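Local coordinates for protein cell divisionFtsK/SpoIIIE (Thermomonospora curvata, PDB 4NH0) that forms the cytoplasmic ATPase motor of the bacterial type VII (ESX) secretion system, which exports proteins such as EsxA and EsxB, at residues L278-G283 and L326-T331; Q690-D695 and D763-V768; A719-R724 and V900-N905. One frame throughout, in Å; residues are numbered along the deposited sequence.

Contact 1: L278-G283 and L326-T331; sequences LRVPIG and LALAMT
V280 carries this contact, resting against A327, L328 and T331 in the first FtsK domain, a P-loop ATPase fold. The helix 317-329 starts at the predicted Walker A residues K317 and S318. Its far end packs here against strand 279-284, near one edge of the central mixed sheet. The side chain of V280 points toward the helix. CB of V280 lies 4.0 Å from CB of A327, the methyl that turns toward the strand. Both branches of V280 meet L328, and CG1 also reaches T331. CG1 sits beside the backbone N (chi1 -68°) and runs past A327 toward the end of the helix. There it lies 3.3 Å from OG1 and 3.9 Å from CG2 of T331. The V280 and L328 side chains cross at about a right angle, and L328 offers one methyl, CD2, to both branches. CD2 of L328 lies 3.7 Å from V280 CG1 and 3.9 Å from V280 CG2. No hydrogen bond joins the two segments. The contact is van der Waals packing, mostly apolar, with CG1 of V280 set against the hydroxyl of T331. On the strand side, the backbone of V280 is bonded to L293 of the neighbouring strand. L328 also packs on L337 and F339 of strand 337-343, and A327 on L251. Just before the strand, CD2 of L328 lies 4.2 Å from CA of L278.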
ATOM      1  N   LEU A 278      -7.735  37.394  35.632  1.00 61.90           N
ATOM      2  CA  LEU A 278      -8.841  36.600  35.104  1.00 57.64           C
ATOM      3  C   LEU A 278     -10.189  37.122  35.589  1.00 63.28           C
ATOM      4  O   LEU A 278     -11.127  36.353  35.791  1.00 51.16           O
ATOM      5  CB  LEU A 278      -8.671  35.126  35.480  1.00 63.51           C
ATOM      6  CG  LEU A 278      -7.979  34.223  34.455  1.00 49.24           C
ATOM      7  CD1 LEU A 278      -6.714  34.861  33.908  1.00 51.33           C
ATOM      8  CD2 LEU A 278      -7.665  32.873  35.075  1.00 64.20           C
ATOM      9  N   ARG A 279     -10.270  38.434  35.778  1.00 69.16           N
ATOM     10  CA  ARG A 279     -11.500  39.084  36.209  1.00 63.62           C
ATOM     11  C   ARG A 279     -11.850  40.226  35.268  1.00 63.23           C
ATOM     12  O   ARG A 279     -11.160  41.243  35.227  1.00 64.74           O
ATOM     13  CB  ARG A 279     -11.366  39.600  37.641  1.00 71.38           C
ATOM     14  CG  ARG A 279     -12.510  40.496  38.085  1.00 65.41           C
ATOM     15  CD  ARG A 279     -12.281  41.031  39.487  1.00 68.44           C
ATOM     16  NE  ARG A 279     -12.699  40.081  40.513  1.00 71.38           N
ATOM     17  CZ  ARG A 279     -13.826  40.186  41.209  1.00 67.53           C
ATOM     18  NH1 ARG A 279     -14.650  41.202  40.992  1.00 63.76           N
ATOM     19  NH2 ARG A 279     -14.130  39.277  42.124  1.00 69.49           N
ATOM     20  N   VAL A 280     -12.926  40.049  34.510  1.00 55.16           N
ATOM     21  CA  VAL A 280     -13.351  41.045  33.537  1.00 58.72           C
ATOM     22  C   VAL A 280     -14.836  41.354  33.683  1.00 64.20           C
ATOM     23  O   VAL A 280     -15.613  40.497  34.102  1.00 57.31           O
ATOM     24  CB  VAL A 280     -13.067  40.576  32.096  1.00 60.98           C
ATOM     25  CG1 VAL A 280     -11.571  40.524  31.840  1.00 61.21           C
ATOM     26  CG2 VAL A 280     -13.704  39.221  31.846  1.00 55.34           C
ATOM     27  N   PRO A 281     -15.236  42.590  33.350  1.00 65.97           N
ATOM     28  CA  PRO A 281     -16.654  42.955  33.376  1.00 63.22           C
ATOM     29  C   PRO A 281     -17.410  42.365  32.191  1.00 61.12           C
ATOM     30  O   PRO A 281     -16.865  42.297  31.091  1.00 70.36           O
ATOM     31  CB  PRO A 281     -16.621  44.482  33.299  1.00 58.12           C
ATOM     32  CG  PRO A 281     -15.368  44.780  32.565  1.00 48.63           C
ATOM     33  CD  PRO A 281     -14.381  43.739  33.008  1.00 59.82           C
ATOM     34  N   ILE A 282     -18.647  41.940  32.418  1.00 62.32           N
ATOM     35  CA  ILE A 282     -19.466  41.377  31.353  1.00 63.96           C
ATOM     36  C   ILE A 282     -20.690  42.244  31.089  1.00 68.86           C
ATOM     37  O   ILE A 282     -21.356  42.095  30.066  1.00 70.69           O
ATOM     38  CB  ILE A 282     -19.924  39.946  31.684  1.00 55.53           C
ATOM     39  CG1 ILE A 282     -20.818  39.946  32.925  1.00 63.70           C
ATOM     40  CG2 ILE A 282     -18.724  39.037  31.886  1.00 50.34           C
ATOM     41  CD1 ILE A 282     -21.286  38.569  33.340  1.00 63.91           C
ATOM     42  N   GLY A 283     -20.978  43.153  32.014  1.00 82.58           N
ATOM     43  CA  GLY A 283     -22.123  44.034  31.884  1.00 79.39           C
ATOM     44  C   GLY A 283     -22.402  44.826  33.146  1.00 72.38           C
ATOM     45  O   GLY A 283     -21.555  44.913  34.034  1.00 67.21           O
ATOM     46  N   LEU A 326     -13.354  38.134  24.331  1.00 60.60           N
ATOM     47  CA  LEU A 326     -12.696  39.338  23.835  1.00 62.47           C
ATOM     48  C   LEU A 326     -12.211  40.226  24.975  1.00 68.58           C
ATOM     49  O   LEU A 326     -11.153  40.846  24.879  1.00 69.52           O
ATOM     50  CB  LEU A 326     -13.637  40.125  22.922  1.00 55.47           C
ATOM     51  CG  LEU A 326     -13.028  41.350  22.241  1.00 61.75           C
ATOM     52  CD1 LEU A 326     -11.843  40.940  21.387  1.00 55.74           C
ATOM     53  CD2 LEU A 326     -14.066  42.077  21.402  1.00 76.57           C
ATOM     54  N   ALA A 327     -12.986  40.282  26.054  1.00 65.82           N
ATOM     55  CA  ALA A 327     -12.610  41.068  27.223  1.00 57.77           C
ATOM     56  C   ALA A 327     -11.353  40.504  27.869  1.00 60.91           C
ATOM     57  O   ALA A 327     -10.427  41.244  28.195  1.00 64.49           O
ATOM     58  CB  ALA A 327     -13.746  41.110  28.226  1.00 60.68           C
ATOM     59  N   LEU A 328     -11.328  39.188  28.051  1.00 56.16           N
ATOM     60  CA  LEU A 328     -10.165  38.511  28.612  1.00 53.01           C
ATOM     61  C   LEU A 328      -8.941  38.707  27.727  1.00 68.68           C
ATOM     62  O   LEU A 328      -7.821  38.835  28.220  1.00 72.08           O
ATOM     63  CB  LEU A 328     -10.448  37.019  28.794  1.00 44.75           C
ATOM     64  CG  LEU A 328     -11.334  36.630  29.976  1.00 43.21           C
ATOM     65  CD1 LEU A 328     -11.695  35.158  29.910  1.00 53.74           C
ATOM     66  CD2 LEU A 328     -10.639  36.949  31.285  1.00 52.12           C
ATOM     67  N   ALA A 329      -9.163  38.733  26.419  1.00 59.16           N
ATOM     68  CA  ALA A 329      -8.082  38.918  25.460  1.00 53.20           C
ATOM     69  C   ALA A 329      -7.502  40.325  25.544  1.00 59.94           C
ATOM     70  O   ALA A 329      -6.317  40.531  25.293  1.00 65.88           O
ATOM     71  CB  ALA A 329      -8.573  38.633  24.052  1.00 46.28           C
ATOM     72  N   MET A 330      -8.343  41.289  25.901  1.00 57.63           N
ATOM     73  CA  MET A 330      -7.920  42.683  25.978  1.00 62.64           C
ATOM     74  C   MET A 330      -7.316  43.032  27.330  1.00 71.11           C
ATOM     75  O   MET A 330      -6.843  44.148  27.536  1.00 76.25           O
ATOM     76  CB  MET A 330      -9.101  43.612  25.695  1.00 61.45           C
ATOM     77  CG  MET A 330      -9.514  43.674  24.241  1.00 77.22           C
ATOM     78  SD  MET A 330     -10.869  44.831  23.990  1.00 69.80           S
ATOM     79  CE  MET A 330     -12.189  43.974  24.835  1.00 71.10           C
ATOM     80  N   THR A 331      -7.334  42.078  28.253  1.00 66.11           N
ATOM     81  CA  THR A 331      -6.855  42.326  29.606  1.00 67.46           C
ATOM     82  C   THR A 331      -5.671  41.436  29.958  1.00 71.47           C
ATOM     83  O   THR A 331      -4.987  41.664  30.955  1.00 73.46           O
ATOM     84  CB  THR A 331      -7.973  42.110  30.636  1.00 76.87           C
ATOM     85  OG1 THR A 331      -8.536  40.805  30.460  1.00 69.01           O
ATOM     86  CG2 THR A 331      -9.065  43.149  30.458  1.00 66.45           C
TER

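Contact 2: Q690-D695 and D763-V768; sequences QFYCLD and DGFGDV
Q690 and V768 pair as a parallel beta bridge in the core of the second FtsK domain. They join strands 689-694 and 767-772, neighbours in its mixed P-loop ATPase sheet. At the bridge the CA atoms of Q690 and V768 are 4.8 Å apart, and both side chains lie on the same face of the sheet. The backbone link is Q690 N to D767 O, at 3.0 Å. The side chain of Q690 adds a second bond beyond the end of the strand. Its chain bends at chi2 (86°), which turns CD toward the incoming loop. OE1 of Q690 then accepts the N-H of G766 at 2.8 Å, in a nearly straight bond (168° at the hydrogen). The donor is tilted 19° from the amide plane. NE2 of the same amide is hydrogen-bonded to P686 O. A leucine at this position would probably leave the N-H of G766 and the carbonyl of P686 without these partners and the loop less firmly fixed. Y692, on the same face, packs on both V768 and F765. CG1 of V768 comes to the edge of the tyrosine ring, 3.6 Å from CD1 of Y692. The side chains of Y692 and F765 cross at about a right angle. OH of Y692 lies in the plane of the F765 ring, at its edge and 3.3 Å from CE1. This hydroxyl is hydrogen-bonded to P898 O, while helix 719-742 covers F765 and V768 through L732. With a different partner on each end of the Q690 amide, its orientation is likely to be set: oxygen toward G766, nitrogen toward P686.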
ATOM      1  N   GLN A 690      15.227  -2.827  -7.293  1.00 48.88           N
ATOM      2  CA  GLN A 690      14.576  -3.127  -8.563  1.00 42.68           C
ATOM      3  C   GLN A 690      13.133  -3.555  -8.326  1.00 45.87           C
ATOM      4  O   GLN A 690      12.831  -4.203  -7.327  1.00 51.32           O
ATOM      5  CB  GLN A 690      15.332  -4.217  -9.325  1.00 48.38           C
ATOM      6  CG  GLN A 690      16.703  -3.799  -9.829  1.00 37.42           C
ATOM      7  CD  GLN A 690      17.788  -3.993  -8.795  1.00 51.96           C
ATOM      8  OE1 GLN A 690      17.773  -4.962  -8.039  1.00 57.87           O
ATOM      9  NE2 GLN A 690      18.738  -3.069  -8.753  1.00 60.94           N
ATOM     10  N   PHE A 691      12.246  -3.190  -9.245  1.00 45.69           N
ATOM     11  CA  PHE A 691      10.827  -3.494  -9.095  1.00 42.39           C
ATOM     12  C   PHE A 691      10.278  -4.254 -10.295  1.00 41.74           C
ATOM     13  O   PHE A 691      10.513  -3.881 -11.441  1.00 45.28           O
ATOM     14  CB  PHE A 691      10.025  -2.209  -8.885  1.00 49.92           C
ATOM     15  CG  PHE A 691      10.456  -1.416  -7.687  1.00 44.99           C
ATOM     16  CD1 PHE A 691      11.450  -0.460  -7.793  1.00 46.19           C
ATOM     17  CD2 PHE A 691       9.865  -1.626  -6.454  1.00 34.68           C
ATOM     18  CE1 PHE A 691      11.848   0.270  -6.692  1.00 51.99           C
ATOM     19  CE2 PHE A 691      10.259  -0.899  -5.350  1.00 48.55           C
ATOM     20  CZ  PHE A 691      11.252   0.050  -5.469  1.00 54.72           C
ATOM     21  N   TYR A 692       9.544  -5.325 -10.017  1.00 36.96           N
ATOM     22  CA  TYR A 692       8.911  -6.118 -11.061  1.00 42.48           C
ATOM     23  C   TYR A 692       7.449  -6.345 -10.699  1.00 55.32           C
ATOM     24  O   TYR A 692       7.138  -7.012  -9.713  1.00 49.11           O
ATOM     25  CB  TYR A 692       9.652  -7.440 -11.253  1.00 35.41           C
ATOM     26  CG  TYR A 692      11.099  -7.241 -11.641  1.00 37.22           C
ATOM     27  CD1 TYR A 692      12.087  -7.118 -10.676  1.00 36.81           C
ATOM     28  CD2 TYR A 692      11.471  -7.154 -12.973  1.00 41.36           C
ATOM     29  CE1 TYR A 692      13.407  -6.923 -11.028  1.00 37.12           C
ATOM     30  CE2 TYR A 692      12.789  -6.961 -13.335  1.00 47.81           C
ATOM     31  CZ  TYR A 692      13.752  -6.846 -12.358  1.00 47.54           C
ATOM     32  OH  TYR A 692      15.063  -6.654 -12.715  1.00 63.89           O
ATOM     33  N   CYS A 693       6.556  -5.780 -11.504  1.00 55.20           N
ATOM     34  CA  CYS A 693       5.161  -5.644 -11.110  1.00 49.66           C
ATOM     35  C   CYS A 693       4.198  -6.535 -11.882  1.00 56.17           C
ATOM     36  O   CYS A 693       4.380  -6.797 -13.070  1.00 61.62           O
ATOM     37  CB  CYS A 693       4.726  -4.188 -11.260  1.00 64.73           C
ATOM     38  SG  CYS A 693       5.863  -3.001 -10.515  1.00 65.75           S
ATOM     39  N   LEU A 694       3.172  -6.998 -11.178  1.00 51.45           N
ATOM     40  CA  LEU A 694       2.060  -7.717 -11.781  1.00 47.68           C
ATOM     41  C   LEU A 694       0.792  -6.912 -11.542  1.00 63.62           C
ATOM     42  O   LEU A 694       0.114  -7.101 -10.533  1.00 65.54           O
ATOM     43  CB  LEU A 694       1.925  -9.123 -11.192  1.00 55.08           C
ATOM     44  CG  LEU A 694       2.701 -10.278 -11.829  1.00 50.53           C
ATOM     45  CD1 LEU A 694       4.175  -9.962 -11.963  1.00 51.05           C
ATOM     46  CD2 LEU A 694       2.509 -11.544 -11.015  1.00 50.39           C
ATOM     47  N   ASP A 695       0.479  -6.002 -12.456  1.00 63.53           N
ATOM     48  CA  ASP A 695      -0.631  -5.085 -12.238  1.00 62.46           C
ATOM     49  C   ASP A 695      -1.973  -5.783 -12.406  1.00 67.59           C
ATOM     50  O   ASP A 695      -2.490  -5.906 -13.509  1.00 76.99           O
ATOM     51  CB  ASP A 695      -0.545  -3.890 -13.186  1.00 76.80           C
ATOM     52  CG  ASP A 695      -1.321  -2.692 -12.681  1.00 82.64           C
ATOM     53  OD1 ASP A 695      -2.307  -2.882 -11.939  1.00 82.55           O
ATOM     54  OD2 ASP A 695      -0.942  -1.552 -13.018  1.00 75.19           O
ATOM     55  N   ASP A 763      25.356 -10.151  -8.326  1.00 53.14           N
ATOM     56  CA  ASP A 763      24.408 -10.792  -9.226  1.00 44.32           C
ATOM     57  C   ASP A 763      23.993  -9.849 -10.344  1.00 53.31           C
ATOM     58  O   ASP A 763      23.453 -10.277 -11.363  1.00 57.98           O
ATOM     59  CB  ASP A 763      23.169 -11.253  -8.459  1.00 51.61           C
ATOM     60  CG  ASP A 763      23.501 -11.809  -7.091  1.00 78.39           C
ATOM     61  OD1 ASP A 763      24.568 -12.441  -6.944  1.00 99.25           O
ATOM     62  OD2 ASP A 763      22.695 -11.607  -6.161  1.00 66.81           O
ATOM     63  N   GLY A 764      24.250  -8.563 -10.146  1.00 46.18           N
ATOM     64  CA  GLY A 764      23.763  -7.542 -11.052  1.00 43.44           C
ATOM     65  C   GLY A 764      22.496  -6.940 -10.486  1.00 54.21           C
ATOM     66  O   GLY A 764      21.968  -5.958 -11.006  1.00 64.48           O
ATOM     67  N   PHE A 765      22.010  -7.542  -9.405  1.00 49.67           N
ATOM     68  CA  PHE A 765      20.801  -7.083  -8.736  1.00 49.12           C
ATOM     69  C   PHE A 765      21.116  -6.510  -7.362  1.00 52.47           C
ATOM     70  O   PHE A 765      22.188  -6.751  -6.809  1.00 45.87           O
ATOM     71  CB  PHE A 765      19.796  -8.227  -8.587  1.00 46.55           C
ATOM     72  CG  PHE A 765      19.208  -8.700  -9.883  1.00 44.03           C
ATOM     73  CD1 PHE A 765      18.090  -8.087 -10.414  1.00 44.67           C
ATOM     74  CD2 PHE A 765      19.763  -9.771 -10.560  1.00 50.51           C
ATOM     75  CE1 PHE A 765      17.544  -8.522 -11.601  1.00 42.63           C
ATOM     76  CE2 PHE A 765      19.219 -10.212 -11.747  1.00 49.58           C
ATOM     77  CZ  PHE A 765      18.109  -9.586 -12.268  1.00 36.13           C
ATOM     78  N   GLY A 766      20.171  -5.754  -6.817  1.00 51.11           N
ATOM     79  CA  GLY A 766      20.260  -5.281  -5.449  1.00 52.43           C
ATOM     80  C   GLY A 766      19.145  -5.906  -4.635  1.00 54.43           C
ATOM     81  O   GLY A 766      19.052  -7.129  -4.541  1.00 52.79           O
ATOM     82  N   ASP A 767      18.296  -5.070  -4.047  1.00 54.68           N
ATOM     83  CA  ASP A 767      17.089  -5.552  -3.389  1.00 48.37           C
ATOM     84  C   ASP A 767      15.942  -5.583  -4.387  1.00 49.96           C
ATOM     85  O   ASP A 767      15.506  -4.542  -4.874  1.00 59.20           O
ATOM     86  CB  ASP A 767      16.727  -4.674  -2.192  1.00 53.05           C
ATOM     87  CG  ASP A 767      17.586  -4.958  -0.981  1.00 56.15           C
ATOM     88  OD1 ASP A 767      18.670  -4.353  -0.866  1.00 51.21           O
ATOM     89  OD2 ASP A 767      17.177  -5.785  -0.142  1.00 40.39           O
ATOM     90  N   VAL A 768      15.460  -6.781  -4.693  1.00 46.90           N
ATOM     91  CA  VAL A 768      14.419  -6.947  -5.697  1.00 44.35           C
ATOM     92  C   VAL A 768      13.036  -6.987  -5.063  1.00 53.24           C
ATOM     93  O   VAL A 768      12.819  -7.679  -4.070  1.00 52.62           O
ATOM     94  CB  VAL A 768      14.644  -8.223  -6.519  1.00 38.14           C
ATOM     95  CG1 VAL A 768      13.635  -8.313  -7.646  1.00 45.12           C
ATOM     96  CG2 VAL A 768      16.050  -8.235  -7.074  1.00 40.65           C
TER

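Contact 3: A719-R724 and V900-N905; sequences ADRIRR and VRMLPN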
ATOM      1  N   ALA A 719       0.144 -12.760 -20.367  1.00 90.15           N
ATOM      2  CA  ALA A 719       0.347 -13.956 -19.556  1.00 72.18           C
ATOM      3  C   ALA A 719       1.777 -14.482 -19.642  1.00 77.65           C
ATOM      4  O   ALA A 719       2.296 -15.040 -18.677  1.00 82.62           O
ATOM      5  CB  ALA A 719      -0.633 -15.040 -19.969  1.00 85.26           C
ATOM      6  N   ASP A 720       2.404 -14.307 -20.799  1.00 83.26           N
ATOM      7  CA  ASP A 720       3.764 -14.790 -21.008  1.00 77.14           C
ATOM      8  C   ASP A 720       4.762 -14.062 -20.112  1.00 65.16           C
ATOM      9  O   ASP A 720       5.678 -14.673 -19.565  1.00 67.27           O
ATOM     10  CB  ASP A 720       4.169 -14.636 -22.475  1.00 76.79           C
ATOM     11  CG  ASP A 720       3.419 -15.580 -23.390  1.00 98.93           C
ATOM     12  OD1 ASP A 720       3.916 -16.701 -23.625  1.00 89.23           O
ATOM     13  OD2 ASP A 720       2.334 -15.202 -23.880  1.00116.61           O
ATOM     14  N   ARG A 721       4.577 -12.755 -19.964  1.00 70.75           N
ATOM     15  CA  ARG A 721       5.487 -11.943 -19.167  1.00 66.74           C
ATOM     16  C   ARG A 721       5.239 -12.135 -17.677  1.00 57.99           C
ATOM     17  O   ARG A 721       6.127 -11.913 -16.858  1.00 56.52           O
ATOM     18  CB  ARG A 721       5.348 -10.465 -19.539  1.00 64.23           C
ATOM     19  CG  ARG A 721       6.461  -9.584 -19.006  1.00 60.25           C
ATOM     20  CD  ARG A 721       6.443  -8.215 -19.658  1.00 50.32           C
ATOM     21  NE  ARG A 721       7.705  -7.513 -19.457  1.00 57.00           N
ATOM     22  CZ  ARG A 721       8.726  -7.563 -20.307  1.00 70.04           C
ATOM     23  NH1 ARG A 721       8.630  -8.281 -21.417  1.00 63.53           N
ATOM     24  NH2 ARG A 721       9.842  -6.896 -20.049  1.00 64.07           N
ATOM     25  N   ILE A 722       4.025 -12.551 -17.333  1.00 61.00           N
ATOM     26  CA  ILE A 722       3.659 -12.781 -15.941  1.00 55.45           C
ATOM     27  C   ILE A 722       4.402 -13.985 -15.373  1.00 59.73           C
ATOM     28  O   ILE A 722       4.952 -13.923 -14.275  1.00 59.05           O
ATOM     29  CB  ILE A 722       2.142 -12.993 -15.787  1.00 68.86           C
ATOM     30  CG1 ILE A 722       1.400 -11.673 -16.001  1.00 71.46           C
ATOM     31  CG2 ILE A 722       1.809 -13.536 -14.412  1.00 61.11           C
ATOM     32  CD1 ILE A 722      -0.101 -11.814 -16.008  1.00 71.81           C
ATOM     33  N   ARG A 723       4.425 -15.078 -16.129  1.00 55.00           N
ATOM     34  CA  ARG A 723       5.124 -16.283 -15.703  1.00 54.11           C
ATOM     35  C   ARG A 723       6.623 -16.035 -15.610  1.00 55.77           C
ATOM     36  O   ARG A 723       7.283 -16.504 -14.685  1.00 57.82           O
ATOM     37  CB  ARG A 723       4.854 -17.440 -16.665  1.00 56.16           C
ATOM     38  CG  ARG A 723       3.388 -17.697 -16.956  1.00 57.31           C
ATOM     39  CD  ARG A 723       3.228 -18.940 -17.814  1.00 47.32           C
ATOM     40  NE  ARG A 723       2.041 -18.878 -18.659  1.00 67.82           N
ATOM     41  CZ  ARG A 723       2.046 -18.435 -19.911  1.00 75.25           C
ATOM     42  NH1 ARG A 723       3.175 -18.012 -20.461  1.00 75.51           N
ATOM     43  NH2 ARG A 723       0.922 -18.412 -20.614  1.00 88.43           N
ATOM     44  N   ARG A 724       7.153 -15.293 -16.576  1.00 56.67           N
ATOM     45  CA  ARG A 724       8.582 -15.017 -16.640  1.00 54.73           C
ATOM     46  C   ARG A 724       9.037 -14.062 -15.543  1.00 54.36           C
ATOM     47  O   ARG A 724      10.142 -14.195 -15.020  1.00 52.02           O
ATOM     48  CB  ARG A 724       8.952 -14.449 -18.011  1.00 61.46           C
ATOM     49  CG  ARG A 724       9.032 -15.494 -19.107  1.00 56.04           C
ATOM     50  CD  ARG A 724      10.047 -16.563 -18.750  1.00 45.11           C
ATOM     51  NE  ARG A 724      11.353 -15.987 -18.444  1.00 44.10           N
ATOM     52  CZ  ARG A 724      12.328 -16.636 -17.818  1.00 47.17           C
ATOM     53  NH1 ARG A 724      12.147 -17.887 -17.423  1.00 60.21           N
ATOM     54  NH2 ARG A 724      13.482 -16.032 -17.581  1.00 41.93           N
ATOM     55  N   VAL A 900      13.089  -8.354 -17.637  1.00 50.66           N
ATOM     56  CA  VAL A 900      12.703  -9.753 -17.564  1.00 40.17           C
ATOM     57  C   VAL A 900      12.863 -10.395 -18.933  1.00 60.21           C
ATOM     58  O   VAL A 900      12.130 -10.075 -19.867  1.00 74.92           O
ATOM     59  CB  VAL A 900      11.255  -9.925 -17.079  1.00 55.10           C
ATOM     60  CG1 VAL A 900      10.818 -11.371 -17.218  1.00 55.00           C
ATOM     61  CG2 VAL A 900      11.124  -9.465 -15.641  1.00 54.88           C
ATOM     62  N   ARG A 901      13.838 -11.288 -19.052  1.00 55.85           N
ATOM     63  CA  ARG A 901      14.079 -11.990 -20.304  1.00 59.91           C
ATOM     64  C   ARG A 901      13.003 -13.042 -20.520  1.00 57.65           C
ATOM     65  O   ARG A 901      12.575 -13.704 -19.577  1.00 53.73           O
ATOM     66  CB  ARG A 901      15.469 -12.623 -20.306  1.00 58.82           C
ATOM     67  CG  ARG A 901      15.769 -13.434 -19.063  1.00 52.89           C
ATOM     68  CD  ARG A 901      17.258 -13.547 -18.812  1.00 47.45           C
ATOM     69  NE  ARG A 901      17.536 -14.240 -17.559  1.00 62.72           N
ATOM     70  CZ  ARG A 901      17.932 -15.504 -17.480  1.00 63.92           C
ATOM     71  NH1 ARG A 901      18.108 -16.214 -18.585  1.00 74.34           N
ATOM     72  NH2 ARG A 901      18.159 -16.058 -16.297  1.00 77.99           N
ATOM     73  N   MET A 902      12.562 -13.189 -21.764  1.00 49.02           N
ATOM     74  CA  MET A 902      11.449 -14.077 -22.070  1.00 68.13           C
ATOM     75  C   MET A 902      11.769 -15.023 -23.219  1.00 61.07           C
ATOM     76  O   MET A 902      12.836 -14.941 -23.824  1.00 61.82           O
ATOM     77  CB  MET A 902      10.204 -13.258 -22.408  1.00 65.84           C
ATOM     78  CG  MET A 902       9.792 -12.281 -21.327  1.00 50.89           C
ATOM     79  SD  MET A 902       8.262 -11.440 -21.747  1.00 75.50           S
ATOM     80  CE  MET A 902       7.275 -12.832 -22.280  1.00 66.49           C
ATOM     81  N   LEU A 903      10.834 -15.922 -23.509  1.00 47.57           N
ATOM     82  CA  LEU A 903      10.971 -16.832 -24.636  1.00 46.21           C
ATOM     83  C   LEU A 903      11.015 -16.053 -25.941  1.00 66.18           C
ATOM     84  O   LEU A 903      10.110 -15.271 -26.233  1.00 81.35           O
ATOM     85  CB  LEU A 903       9.823 -17.841 -24.663  1.00 54.26           C
ATOM     86  CG  LEU A 903       9.889 -18.993 -23.661  1.00 51.25           C
ATOM     87  CD1 LEU A 903       8.689 -19.907 -23.826  1.00 46.70           C
ATOM     88  CD2 LEU A 903      11.178 -19.770 -23.838  1.00 52.26           C
ATOM     89  N   PRO A 904      12.078 -16.260 -26.729  1.00 64.67           N
ATOM     90  CA  PRO A 904      12.262 -15.565 -28.005  1.00 71.05           C
ATOM     91  C   PRO A 904      11.169 -15.909 -29.005  1.00 80.36           C
ATOM     92  O   PRO A 904      10.670 -17.033 -28.998  1.00 69.09           O
ATOM     93  CB  PRO A 904      13.621 -16.079 -28.494  1.00 59.72           C
ATOM     94  CG  PRO A 904      14.295 -16.620 -27.278  1.00 58.65           C
ATOM     95  CD  PRO A 904      13.199 -17.163 -26.428  1.00 56.79           C
ATOM     96  N   ASN A 905      10.797 -14.950 -29.847  1.00 90.62           N
ATOM     97  CA  ASN A 905       9.880 -15.225 -30.942  1.00 85.14           C
ATOM     98  C   ASN A 905      10.546 -16.156 -31.942  1.00 75.78           C
ATOM     99  O   ASN A 905       9.898 -17.001 -32.556  1.00 75.58           O
ATOM    100  CB  ASN A 905       9.441 -13.928 -31.625  1.00 93.75           C
ATOM    101  CG  ASN A 905       8.494 -13.112 -30.770  1.00101.86           C
ATOM    102  OD1 ASN A 905       7.670 -13.662 -30.039  1.00 92.23           O
ATOM    103  ND2 ASN A 905       8.607 -11.792 -30.856  1.00 95.79           N
TER
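R724 and V900 form the close-packed, buried part of this contact. CG1 of V900 rests on the helix backbone, 3.6 Å from C of R724 and 3.7 Å from CB of R724. The arginine chain bends twice, at chi2 (-58°) and chi3 (-54°), and this brings NE round to the carbonyl of R901. NE of R724 donates to R901 O at 2.8 Å, with the oxygen close to the guanidinium plane. NH2 of R724 makes a second, weak bond to the same oxygen. NH1 of R724 is bonded to the carbonyl of E928, and R723 and D720 form salt bridges with E928 and R1127 of the third domain. Segment 719-724 is the first part of helix 719-742 in the second FtsK domain, a P-loop ATPase fold. Segment 900-905 belongs to the loop that leads into the third, and its last residue, N905, touches the ATP bound there. The side nearer solvent is held by M902 and R901. M902 and R724 slide past each other in opposite directions, CG of M902 4.0 Å from CG of R724. M902 then crosses R721 at about a right angle, with SD 3.2 Å from NH1 of R721, whose NE is bonded to the hydroxyl of S712. The methyl CE of M902 reaches D720, 3.6 Å from CB. R901 is exposed, and its guanidinium stands at 74° to that of R724, whose NH2 lies over one face of it. E728 forms a salt bridge with R901 NE and a long, weak ion pair with R724 NH2, which would partly offset the repulsion between the two arginines.

How the contacts relate
The contacts follow the chain from the first ATPase domain toward the third. Contact 1 lies alone in the first FtsK domain, closing before the other two open. Its centre is about 66 Å from that of contact 2 and about 78 Å from that of contact 3. Contacts 2 and 3 are neighbours, about 15 Å between centres, and their segments alternate along the chain. They meet where Y692 packs on V900 and L694 on I722. Helix 719-742 serves both: its start holds the loop of contact 3, and its later part covers contact 2. The second domain's sheet thus lies directly behind the junction with the third, consistent with ATPase domains joined rigidly by short linkers.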